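Long-range contact in hemolysin-related protein (Vibrio cholerae serotype O1, PDB 6MLT), which is a secreted biofilm matrix protein that binds calcium, probably binds carbohydrate through its beta-prism lectin domain, and probably helps biofilms adhere: residues Val325-Ile329 with Gln424-Val429. Numbering follows the deposited sequence.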
loop_
_atom_site.group_PDB
_atom_site.type_symbol
_atom_site.label_atom_id
_atom_site.label_comp_id
_atom_site.label_asym_id
_atom_site.label_seq_id
_atom_site.Cartn_x
_atom_site.Cartn_y
_atom_site.Cartn_z
ATOM N N VAL A 325 9.391 -23.303 -38.763
ATOM C CA VAL A 325 9.934 -21.954 -38.760
ATOM C C VAL A 325 9.242 -21.163 -37.653
ATOM O O VAL A 325 8.392 -21.687 -36.928
ATOM C CB VAL A 325 9.783 -21.259 -40.131
ATOM C CG1 VAL A 325 10.538 -22.054 -41.203
ATOM C CG2 VAL A 325 8.310 -21.083 -40.515
ATOM N N VAL A 326 9.641 -19.904 -37.499
ATOM C CA VAL A 326 9.081 -19.033 -36.471
ATOM C C VAL A 326 7.876 -18.323 -37.078
ATOM O O VAL A 326 8.018 -17.511 -37.993
ATOM C CB VAL A 326 10.121 -18.032 -35.952
ATOM C CG1 VAL A 326 9.502 -17.110 -34.923
ATOM C CG2 VAL A 326 11.303 -18.762 -35.341
ATOM N N ASP A 327 6.687 -18.623 -36.561
ATOM C CA ASP A 327 5.442 -18.198 -37.187
ATOM C C ASP A 327 4.860 -16.928 -36.593
ATOM O O ASP A 327 4.348 -16.091 -37.340
ATOM C CB ASP A 327 4.414 -19.324 -37.099
ATOM C CG ASP A 327 4.874 -20.556 -37.843
ATOM O OD1 ASP A 327 5.183 -20.427 -39.052
ATOM O OD2 ASP A 327 4.979 -21.625 -37.215
ATOM N N ALA A 328 4.925 -16.753 -35.276
ATOM C CA ALA A 328 4.341 -15.566 -34.673
ATOM C C ALA A 328 4.969 -15.324 -33.311
ATOM O O ALA A 328 5.414 -16.256 -32.637
ATOM C CB ALA A 328 2.821 -15.691 -34.539
ATOM N N ILE A 329 4.994 -14.052 -32.919
ATOM C CA ILE A 329 5.564 -13.627 -31.648
ATOM C C ILE A 329 4.618 -12.612 -31.029
ATOM O O ILE A 329 4.113 -11.724 -31.722
ATOM C CB ILE A 329 6.969 -13.018 -31.827
ATOM C CG1 ILE A 329 7.925 -14.049 -32.419
ATOM C CG2 ILE A 329 7.504 -12.503 -30.491
ATOM C CD1 ILE A 329 9.253 -13.454 -32.862
ATOM N N GLN A 424 1.770 -17.326 -43.336
ATOM C CA GLN A 424 2.524 -16.156 -42.909
ATOM C C GLN A 424 3.448 -16.541 -41.758
ATOM O O GLN A 424 3.174 -17.475 -41.002
ATOM C CB GLN A 424 1.569 -15.030 -42.502
ATOM C CG GLN A 424 0.783 -14.455 -43.675
ATOM C CD GLN A 424 -0.323 -13.505 -43.256
ATOM O OE1 GLN A 424 -0.326 -12.987 -42.138
ATOM N NE2 GLN A 424 -1.274 -13.274 -44.157
ATOM N N GLN A 425 4.575 -15.840 -41.646
ATOM C CA GLN A 425 5.543 -16.149 -40.599
ATOM C C GLN A 425 6.267 -14.874 -40.194
ATOM O O GLN A 425 6.008 -13.792 -40.729
ATOM C CB GLN A 425 6.541 -17.222 -41.058
ATOM C CG GLN A 425 7.488 -16.774 -42.169
ATOM C CD GLN A 425 8.727 -17.651 -42.250
ATOM O OE1 GLN A 425 9.639 -17.534 -41.428
ATOM N NE2 GLN A 425 8.751 -18.553 -43.217
ATOM N N VAL A 426 7.179 -15.007 -39.233
ATOM C CA VAL A 426 8.055 -13.905 -38.857
ATOM C C VAL A 426 9.166 -13.797 -39.893
ATOM O O VAL A 426 9.949 -14.737 -40.082
ATOM C CB VAL A 426 8.625 -14.108 -37.448
ATOM C CG1 VAL A 426 9.657 -13.047 -37.131
ATOM C CG2 VAL A 426 7.498 -14.078 -36.424
ATOM N N ASN A 427 9.249 -12.642 -40.558
ATOM C CA ASN A 427 10.232 -12.450 -41.612
ATOM C C ASN A 427 11.474 -11.696 -41.152
ATOM O O ASN A 427 12.537 -11.859 -41.766
ATOM C CB ASN A 427 9.591 -11.724 -42.794
ATOM C CG ASN A 427 8.427 -12.509 -43.389
ATOM O OD1 ASN A 427 7.259 -12.189 -43.161
ATOM N ND2 ASN A 427 8.748 -13.560 -44.136
ATOM N N ALA A 428 11.373 -10.891 -40.096
ATOM C CA ALA A 428 12.543 -10.259 -39.505
ATOM C C ALA A 428 12.282 -10.020 -38.028
ATOM O O ALA A 428 11.134 -9.886 -37.592
ATOM C CB ALA A 428 12.899 -8.940 -40.196
ATOM N N VAL A 429 13.371 -9.934 -37.258
ATOM C CA VAL A 429 13.288 -9.668 -35.828
ATOM C C VAL A 429 14.406 -8.729 -35.404
ATOM O O VAL A 429 15.455 -8.629 -36.046
ATOM C CB VAL A 429 13.354 -10.956 -34.975
ATOM C CG1 VAL A 429 12.157 -11.829 -35.238
ATOM C CG2 VAL A 429 14.649 -11.713 -35.254
#
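This contact lies in the core of the beta-prism lectin domain, where three four-stranded antiparallel sheets pack around a shared interior. It joins strand 326-330 of one sheet to residues 424-429, which run on along strand 428-435 of another. The two segments run about 70° apart, so they cross. Their CA atoms come nearest at Asp327 and Gln425, 4.0 Å apart. Val426 is the main bump. Its CG2 sits in a shallow hollow formed by Val326, the backbone of Ala328 and Ile329. CG2 of Val426 is 3.9 Å from CG1 of Val326 and 3.9 Å from N of Ala328. Ile329 bears on both Val426 and Val429: its CD1 lies 4.0 Å from CG2 of Val426 and 4.1 Å from CG1 of Val429. Val370 and Met373 of strand 370-377, in the third sheet, and Met410 and Val412 of strand 405-413 add to this apolar core. At the other end, the side chain of Gln425 lies beside Val325, and CB of Gln425 packs 3.4 Å from O of Val326. A classic beta bulge turns both Asp327 and Ala328 to Arg321 on the neighbouring strand. The CB atoms of Asp327 and Ala328 point away from 424-429. A citrate ion, probably from crystallisation, accepts a hydrogen bond from N of Val325. CA of Gln425 makes a CH...O contact with O of Asp327 at 3.5 Å. The backbones are pinned together by one hydrogen bond, from N of Val426 to O of Val326, 2.9 Å long with an angle of 162° at the hydrogen.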